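PDB 6ZD1: telomerase reverse transcriptase from Candida tropicalis MYA-3404, which probably extends chromosome ends by copying a template within its RNA component into telomeric DNA repeats, as a reverse transcriptase. Local coordinates for residues Q109-D114 with D127-G132; C444-K449 with D454-K459. All coordinates share one frame; numbering follows the deposited sequence.

Interaction 1: residues Q109-D114 with D127-G132; sequences QDRIVD and DDVLSG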
ATOM      1  N   GLN A 109      13.022 -25.178  -5.273  1.00 69.52           N
ATOM      2  CA  GLN A 109      12.660 -24.984  -3.872  1.00 68.06           C
ATOM      3  C   GLN A 109      13.122 -23.624  -3.366  1.00 71.60           C
ATOM      4  O   GLN A 109      12.408 -22.965  -2.599  1.00 72.54           O
ATOM      5  CB  GLN A 109      13.247 -26.105  -3.014  1.00 69.61           C
ATOM      6  CG  GLN A 109      12.497 -27.421  -3.126  1.00 78.74           C
ATOM      7  CD  GLN A 109      13.093 -28.509  -2.255  1.00 76.91           C
ATOM      8  OE1 GLN A 109      14.288 -28.504  -1.962  1.00 83.33           O
ATOM      9  NE2 GLN A 109      12.257 -29.450  -1.832  1.00 93.69           N
ATOM     10  N   ASP A 110      14.302 -23.175  -3.800  1.00 68.30           N
ATOM     11  CA  ASP A 110      14.765 -21.845  -3.420  1.00 59.85           C
ATOM     12  C   ASP A 110      13.853 -20.767  -3.989  1.00 69.21           C
ATOM     13  O   ASP A 110      13.579 -19.761  -3.325  1.00 74.67           O
ATOM     14  CB  ASP A 110      16.203 -21.628  -3.890  1.00 76.93           C
ATOM     15  CG  ASP A 110      17.218 -22.362  -3.033  1.00 79.12           C
ATOM     16  OD1 ASP A 110      16.831 -22.910  -1.979  1.00 86.99           O
ATOM     17  OD2 ASP A 110      18.405 -22.388  -3.419  1.00 93.86           O
ATOM     18  N   ARG A 111      13.352 -20.969  -5.210  1.00 64.28           N
ATOM     19  CA  ARG A 111      12.427 -19.997  -5.778  1.00 68.28           C
ATOM     20  C   ARG A 111      11.078 -20.058  -5.083  1.00 69.21           C
ATOM     21  O   ARG A 111      10.372 -19.046  -5.015  1.00 62.63           O
ATOM     22  CB  ARG A 111      12.259 -20.226  -7.281  1.00 71.57           C
ATOM     23  CG  ARG A 111      13.553 -20.235  -8.088  1.00 75.60           C
ATOM     24  CD  ARG A 111      14.156 -18.847  -8.247  1.00 74.37           C
ATOM     25  NE  ARG A 111      14.836 -18.395  -7.037  1.00 85.97           N
ATOM     26  CZ  ARG A 111      16.072 -18.745  -6.700  1.00 94.16           C
ATOM     27  NH1 ARG A 111      16.773 -19.556  -7.484  1.00 86.46           N
ATOM     28  NH2 ARG A 111      16.611 -18.286  -5.577  1.00 84.95           N
ATOM     29  N   ILE A 112      10.718 -21.223  -4.539  1.00 60.01           N
ATOM     30  CA  ILE A 112       9.489 -21.326  -3.759  1.00 60.64           C
ATOM     31  C   ILE A 112       9.616 -20.540  -2.461  1.00 62.15           C
ATOM     32  O   ILE A 112       8.668 -19.870  -2.033  1.00 56.50           O
ATOM     33  CB  ILE A 112       9.140 -22.800  -3.488  1.00 59.79           C
ATOM     34  CG1 ILE A 112       8.693 -23.494  -4.772  1.00 60.86           C
ATOM     35  CG2 ILE A 112       8.041 -22.906  -2.446  1.00 52.40           C
ATOM     36  CD1 ILE A 112       8.308 -24.939  -4.552  1.00 75.24           C
ATOM     37  N   VAL A 113      10.780 -20.612  -1.807  1.00 58.94           N
ATOM     38  CA  VAL A 113      10.987 -19.831  -0.591  1.00 54.81           C
ATOM     39  C   VAL A 113      10.924 -18.342  -0.901  1.00 60.32           C
ATOM     40  O   VAL A 113      10.304 -17.566  -0.162  1.00 65.34           O
ATOM     41  CB  VAL A 113      12.317 -20.213   0.079  1.00 64.03           C
ATOM     42  CG1 VAL A 113      12.545 -19.356   1.317  1.00 58.27           C
ATOM     43  CG2 VAL A 113      12.318 -21.685   0.435  1.00 59.89           C
ATOM     44  N   ASP A 114      11.538 -17.919  -2.011  1.00 62.05           N
ATOM     45  CA  ASP A 114      11.437 -16.521  -2.414  1.00 59.04           C
ATOM     46  C   ASP A 114       9.985 -16.138  -2.664  1.00 56.56           C
ATOM     47  O   ASP A 114       9.543 -15.050  -2.282  1.00 66.57           O
ATOM     48  CB  ASP A 114      12.281 -16.263  -3.663  1.00 70.83           C
ATOM     49  CG  ASP A 114      13.775 -16.288  -3.381  1.00 80.53           C
ATOM     50  OD1 ASP A 114      14.168 -16.355  -2.195  1.00 79.15           O
ATOM     51  OD2 ASP A 114      14.557 -16.242  -4.353  1.00 71.60           O
ATOM     52  N   ASP A 127      11.229 -15.580 -16.204  1.00 78.05           N
ATOM     53  CA  ASP A 127      12.626 -15.451 -16.605  1.00 85.25           C
ATOM     54  C   ASP A 127      13.566 -15.524 -15.409  1.00 89.26           C
ATOM     55  O   ASP A 127      14.727 -15.923 -15.561  1.00 92.84           O
ATOM     56  CB  ASP A 127      12.841 -14.137 -17.360  1.00 94.11           C
ATOM     57  CG  ASP A 127      12.039 -14.063 -18.650  1.00 90.96           C
ATOM     58  OD1 ASP A 127      10.791 -14.067 -18.581  1.00 89.56           O
ATOM     59  OD2 ASP A 127      12.657 -13.988 -19.733  1.00104.27           O
ATOM     60  N   ASP A 128      13.078 -15.171 -14.218  1.00 95.48           N
ATOM     61  CA  ASP A 128      13.877 -15.235 -12.999  1.00 86.89           C
ATOM     62  C   ASP A 128      13.808 -16.613 -12.346  1.00 88.24           C
ATOM     63  O   ASP A 128      14.837 -17.167 -11.950  1.00 86.02           O
ATOM     64  CB  ASP A 128      13.420 -14.160 -12.006  1.00 73.04           C
ATOM     65  CG  ASP A 128      13.609 -12.746 -12.541  1.00107.75           C
ATOM     66  OD1 ASP A 128      12.591 -12.072 -12.827  1.00 98.46           O
ATOM     67  OD2 ASP A 128      14.773 -12.305 -12.672  1.00 97.40           O
ATOM     68  N   VAL A 129      12.604 -17.184 -12.243  1.00 79.73           N
ATOM     69  CA  VAL A 129      12.431 -18.473 -11.576  1.00 80.29           C
ATOM     70  C   VAL A 129      13.141 -19.584 -12.333  1.00 86.80           C
ATOM     71  O   VAL A 129      13.727 -20.488 -11.721  1.00 86.38           O
ATOM     72  CB  VAL A 129      10.928 -18.781 -11.420  1.00 79.43           C
ATOM     73  CG1 VAL A 129      10.708 -20.170 -10.837  1.00 74.42           C
ATOM     74  CG2 VAL A 129      10.259 -17.723 -10.562  1.00 80.71           C
ATOM     75  N   LEU A 130      13.141 -19.519 -13.663  1.00 83.57           N
ATOM     76  CA  LEU A 130      13.654 -20.605 -14.487  1.00 88.23           C
ATOM     77  C   LEU A 130      15.164 -20.487 -14.591  1.00 93.76           C
ATOM     78  O   LEU A 130      15.685 -19.568 -15.233  1.00 96.93           O
ATOM     79  CB  LEU A 130      13.011 -20.589 -15.871  1.00 87.71           C
ATOM     80  CG  LEU A 130      11.545 -21.031 -15.923  1.00 86.56           C
ATOM     81  CD1 LEU A 130      10.990 -20.970 -17.336  1.00 84.98           C
ATOM     82  CD2 LEU A 130      11.400 -22.429 -15.362  1.00 76.34           C
ATOM     83  N   SER A 131      15.867 -21.409 -13.939  1.00102.17           N
ATOM     84  CA  SER A 131      17.290 -21.578 -14.187  1.00101.97           C
ATOM     85  C   SER A 131      17.685 -23.054 -14.239  1.00 98.46           C
ATOM     86  O   SER A 131      18.849 -23.394 -13.978  1.00 91.77           O
ATOM     87  CB  SER A 131      18.119 -20.833 -13.139  1.00 98.87           C
ATOM     88  OG  SER A 131      17.931 -19.437 -13.274  1.00 93.54           O
ATOM     89  N   GLY A 132      16.749 -23.940 -14.622  1.00 92.74           N
ATOM     90  CA  GLY A 132      17.076 -25.321 -14.910  1.00 88.63           C
ATOM     91  C   GLY A 132      17.192 -25.516 -16.413  1.00101.66           C
ATOM     92  O   GLY A 132      16.813 -24.649 -17.197  1.00100.80           O
TER
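D128 meets R111 through its backbone: the carbonyl oxygen of D128 lies 4.1 Å from CD of R111, a loose contact at the margin of the interface. The D128 carboxylate is engaged elsewhere, its OD2 hydrogen-bonded to the hydroxyl of S587, which ties this short helix to a distant part of the chain.

V129 carries most of the contact on the 127-132 side, against R111, which alone makes the contact from 109-114; the two CA atoms are 6.0 Å apart. The CG1 methyl of V129 is anti to the backbone N (chi1 175°) and packs against the aliphatic root of the arginine, 3.9 Å from R111 CB. The V129 carbonyl oxygen touches the next carbon along, 3.6 Å from R111 CG, so the start of the arginine chain rests on both methyl and backbone. The two side chains slide past each other in opposite directions.

Within the telomerase RNA-binding domain, helix 104-117 thus packs against the single turn of helix 126-129 where that helix ends, and F168 of helix 158-179 also touches R111. Bends at chi2 (-73°) and chi3 (77°) fold the guanidinium back along its own helix, where NH2 makes a salt bridge of 3.1 Å to OD2 of D114. That carboxylate oxygen lies in the guanidinium plane but is itself approached from above the carboxylate plane, while CB of D110 sits over one guanidinium face. D114 also pairs through OD1 with R117.

At L130 the chain leaves helical geometry and continues as loop; its CB points away from helix 104-117, and its side chain touches E161 and I164 of helix 158-179.

Interaction 2: residues C444-K449 with D454-K459; sequences CLVKNK and DLFKRK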
ATOM      1  N   CYS A 444     -20.560  -1.615   7.830  1.00 67.06           N
ATOM      2  CA  CYS A 444     -19.624  -2.719   7.691  1.00 65.21           C
ATOM      3  C   CYS A 444     -20.305  -4.028   8.061  1.00 70.13           C
ATOM      4  O   CYS A 444     -21.264  -4.057   8.839  1.00 65.25           O
ATOM      5  CB  CYS A 444     -18.364  -2.529   8.553  1.00 72.52           C
ATOM      6  SG  CYS A 444     -18.591  -2.802  10.318  1.00 83.53           S
ATOM      7  N   LEU A 445     -19.814  -5.109   7.464  1.00 68.36           N
ATOM      8  CA  LEU A 445     -20.291  -6.455   7.739  1.00 69.59           C
ATOM      9  C   LEU A 445     -19.317  -7.145   8.684  1.00 68.99           C
ATOM     10  O   LEU A 445     -18.098  -7.040   8.510  1.00 74.81           O
ATOM     11  CB  LEU A 445     -20.434  -7.263   6.448  1.00 70.88           C
ATOM     12  CG  LEU A 445     -21.615  -6.940   5.532  1.00 72.60           C
ATOM     13  CD1 LEU A 445     -21.395  -5.657   4.740  1.00 72.48           C
ATOM     14  CD2 LEU A 445     -21.883  -8.109   4.602  1.00 80.77           C
ATOM     15  N   VAL A 446     -19.850  -7.826   9.690  1.00 68.40           N
ATOM     16  CA  VAL A 446     -19.038  -8.570  10.644  1.00 87.68           C
ATOM     17  C   VAL A 446     -19.465 -10.031  10.597  1.00100.40           C
ATOM     18  O   VAL A 446     -20.656 -10.338  10.464  1.00103.11           O
ATOM     19  CB  VAL A 446     -19.143  -7.995  12.077  1.00 93.05           C
ATOM     20  CG1 VAL A 446     -19.066  -6.474  12.047  1.00 82.31           C
ATOM     21  CG2 VAL A 446     -20.415  -8.454  12.775  1.00 91.59           C
ATOM     22  N   LYS A 447     -18.483 -10.929  10.653  1.00100.46           N
ATOM     23  CA  LYS A 447     -18.790 -12.347  10.768  1.00101.90           C
ATOM     24  C   LYS A 447     -19.468 -12.602  12.108  1.00104.34           C
ATOM     25  O   LYS A 447     -19.041 -12.089  13.144  1.00106.50           O
ATOM     26  CB  LYS A 447     -17.514 -13.176  10.634  1.00109.46           C
ATOM     27  CG  LYS A 447     -17.625 -14.358   9.685  1.00110.03           C
ATOM     28  CD  LYS A 447     -16.247 -14.845   9.266  1.00115.68           C
ATOM     29  CE  LYS A 447     -16.330 -16.077   8.378  1.00107.46           C
ATOM     30  NZ  LYS A 447     -14.978 -16.558   7.972  1.00110.10           N
ATOM     31  N   ASN A 448     -20.529 -13.404  12.086  1.00109.48           N
ATOM     32  CA  ASN A 448     -21.422 -13.487  13.235  1.00118.22           C
ATOM     33  C   ASN A 448     -21.116 -14.652  14.165  1.00118.30           C
ATOM     34  O   ASN A 448     -21.467 -14.584  15.349  1.00127.58           O
ATOM     35  CB  ASN A 448     -22.876 -13.588  12.768  1.00121.26           C
ATOM     36  CG  ASN A 448     -23.849 -12.987  13.765  1.00125.04           C
ATOM     37  OD1 ASN A 448     -23.565 -12.900  14.955  1.00134.47           O
ATOM     38  ND2 ASN A 448     -25.002 -12.557  13.278  1.00122.26           N
ATOM     39  N   LYS A 449     -20.469 -15.706  13.662  1.00115.55           N
ATOM     40  CA  LYS A 449     -20.162 -16.959  14.351  1.00119.78           C
ATOM     41  C   LYS A 449     -21.409 -17.817  14.516  1.00123.19           C
ATOM     42  O   LYS A 449     -21.307 -18.951  15.006  1.00117.43           O
ATOM     43  CB  LYS A 449     -19.495 -16.753  15.721  1.00125.71           C
ATOM     44  CG  LYS A 449     -18.185 -15.970  15.679  1.00103.97           C
ATOM     45  CD  LYS A 449     -17.107 -16.698  14.882  1.00108.69           C
ATOM     46  CE  LYS A 449     -16.808 -18.069  15.481  1.00109.45           C
ATOM     47  NZ  LYS A 449     -16.449 -17.973  16.924  1.00108.91           N
ATOM     48  N   ASP A 454     -24.044  -9.938  10.185  1.00116.91           N
ATOM     49  CA  ASP A 454     -24.778  -8.730  10.553  1.00102.35           C
ATOM     50  C   ASP A 454     -24.096  -7.472  10.011  1.00 97.80           C
ATOM     51  O   ASP A 454     -22.913  -7.472   9.656  1.00 99.06           O
ATOM     52  CB  ASP A 454     -24.898  -8.609  12.072  1.00104.87           C
ATOM     53  CG  ASP A 454     -25.765  -9.685  12.680  1.00113.35           C
ATOM     54  OD1 ASP A 454     -26.819 -10.014  12.093  1.00105.61           O
ATOM     55  OD2 ASP A 454     -25.386 -10.207  13.750  1.00117.86           O
ATOM     56  N   LEU A 455     -24.863  -6.380   9.976  1.00101.18           N
ATOM     57  CA  LEU A 455     -24.391  -5.074   9.529  1.00 86.45           C
ATOM     58  C   LEU A 455     -24.284  -4.104  10.701  1.00 88.63           C
ATOM     59  O   LEU A 455     -25.177  -4.042  11.552  1.00 99.84           O
ATOM     60  CB  LEU A 455     -25.326  -4.475   8.478  1.00 81.06           C
ATOM     61  CG  LEU A 455     -24.963  -4.720   7.017  1.00 95.92           C
ATOM     62  CD1 LEU A 455     -25.052  -6.200   6.688  1.00 99.57           C
ATOM     63  CD2 LEU A 455     -25.865  -3.902   6.111  1.00 94.56           C
ATOM     64  N   PHE A 456     -23.202  -3.325  10.718  1.00 90.13           N
ATOM     65  CA  PHE A 456     -22.943  -2.357  11.774  1.00 76.92           C
ATOM     66  C   PHE A 456     -22.611  -0.994  11.179  1.00 75.76           C
ATOM     67  O   PHE A 456     -22.019  -0.894  10.103  1.00 74.37           O
ATOM     68  CB  PHE A 456     -21.794  -2.810  12.680  1.00 72.99           C
ATOM     69  CG  PHE A 456     -22.171  -3.899  13.642  1.00 86.94           C
ATOM     70  CD1 PHE A 456     -22.360  -5.201  13.203  1.00 91.34           C
ATOM     71  CD2 PHE A 456     -22.324  -3.625  14.989  1.00 94.68           C
ATOM     72  CE1 PHE A 456     -22.706  -6.205  14.091  1.00 90.57           C
ATOM     73  CE2 PHE A 456     -22.665  -4.621  15.881  1.00101.42           C
ATOM     74  CZ  PHE A 456     -22.856  -5.914  15.431  1.00 94.28           C
ATOM     75  N   LYS A 457     -23.008   0.055  11.894  1.00 85.96           N
ATOM     76  CA  LYS A 457     -22.694   1.433  11.547  1.00 70.84           C
ATOM     77  C   LYS A 457     -21.851   2.049  12.659  1.00 76.07           C
ATOM     78  O   LYS A 457     -21.847   1.575  13.797  1.00 91.33           O
ATOM     79  CB  LYS A 457     -23.979   2.250  11.327  1.00 80.85           C
ATOM     80  CG  LYS A 457     -23.778   3.595  10.640  1.00 82.82           C
ATOM     81  CD  LYS A 457     -25.083   4.376  10.563  1.00 84.88           C
ATOM     82  CE  LYS A 457     -26.091   3.692   9.650  1.00 82.69           C
ATOM     83  NZ  LYS A 457     -25.644   3.687   8.228  1.00 82.65           N
ATOM     84  N   ARG A 458     -21.132   3.116  12.322  1.00 77.28           N
ATOM     85  CA  ARG A 458     -20.274   3.784  13.292  1.00 74.92           C
ATOM     86  C   ARG A 458     -21.079   4.751  14.149  1.00 67.58           C
ATOM     87  O   ARG A 458     -21.904   5.512  13.635  1.00 80.10           O
ATOM     88  CB  ARG A 458     -19.148   4.532  12.584  1.00 64.65           C
ATOM     89  CG  ARG A 458     -18.172   3.635  11.863  1.00 69.62           C
ATOM     90  CD  ARG A 458     -16.868   4.361  11.616  1.00 69.22           C
ATOM     91  NE  ARG A 458     -16.261   4.794  12.871  1.00 56.56           N
ATOM     92  CZ  ARG A 458     -15.457   4.035  13.611  1.00 57.46           C
ATOM     93  NH1 ARG A 458     -15.162   2.804  13.219  1.00 71.83           N
ATOM     94  NH2 ARG A 458     -14.949   4.503  14.742  1.00 58.94           N
ATOM     95  N   LYS A 459     -20.858   4.700  15.466  1.00 74.74           N
ATOM     96  CA  LYS A 459     -21.407   5.728  16.345  1.00 76.04           C
ATOM     97  C   LYS A 459     -20.776   7.085  16.056  1.00 71.57           C
ATOM     98  O   LYS A 459     -21.465   8.114  16.052  1.00 65.00           O
ATOM     99  CB  LYS A 459     -21.190   5.345  17.809  1.00 79.52           C
ATOM    100  CG  LYS A 459     -21.863   4.047  18.230  1.00 91.22           C
ATOM    101  CD  LYS A 459     -21.414   3.612  19.620  1.00 95.39           C
ATOM    102  CE  LYS A 459     -21.673   4.691  20.662  1.00 87.64           C
ATOM    103  NZ  LYS A 459     -21.212   4.274  22.020  1.00 96.49           N
TER
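V446 and F456 cross at about a right angle on one face of a beta hairpin, the valine presenting both methyls to the CD1-CE1 part of the phenyl ring. CG2 comes obliquely to within 3.5 Å of F456 CE1, and CG1 reaches CD1 of the same ring at 3.7 Å. The valine chi1 of -44° sets CG1 beside the backbone N and tucks CG2 between that N and the carbonyl carbon, which brings the pair of methyls to the ring together. C444 is on this face too, with SG 4.0 Å from F456 CB.

The other face is arranged differently. L445 and L455 lie side by side and point the same way, CG of L445 being 3.7 Å from CD1 of L455; L254 of helix 254-258 touches both. Between these two layers the antiparallel strands pair C444 with F456 through two backbone bonds, N to O in each direction, each 2.8 Å long. V446 N adds a bond to D454 O, and L445 with L455 forms the intervening non-hydrogen-bonded pair. The hairpin belongs to a mixed sheet of the reverse transcriptase region, flanked by strands 217-220 and 231-237.

Toward the turn, the N448 amide and D454 carboxylate lie near each other with their planes 70° apart, but ND2 is modelled improbably close to OD2 and their interaction remains unsettled. What the chemistry does establish is a hairpin joined by backbone hydrogen bonds and packed with apolar side chains on both faces.

Interaction 1 precedes interaction 2 along the chain, closing well before the other opens. Their centres are 43 Å apart and their nearest atoms about 26 Å, so neither touches the other. The first joins helices 104-117 and 126-129 in the telomerase RNA-binding region; the second joins strands 443-446 and 454-458 of a mixed five-stranded sheet in the reverse transcriptase region. They share no helix, strand or sheet. Both join segments close in sequence, with 12 and four residues between them, so each is local to its own region. Together they illustrate how one telomerase chain combines a largely helical RNA-binding part with a sheet-containing polymerase part.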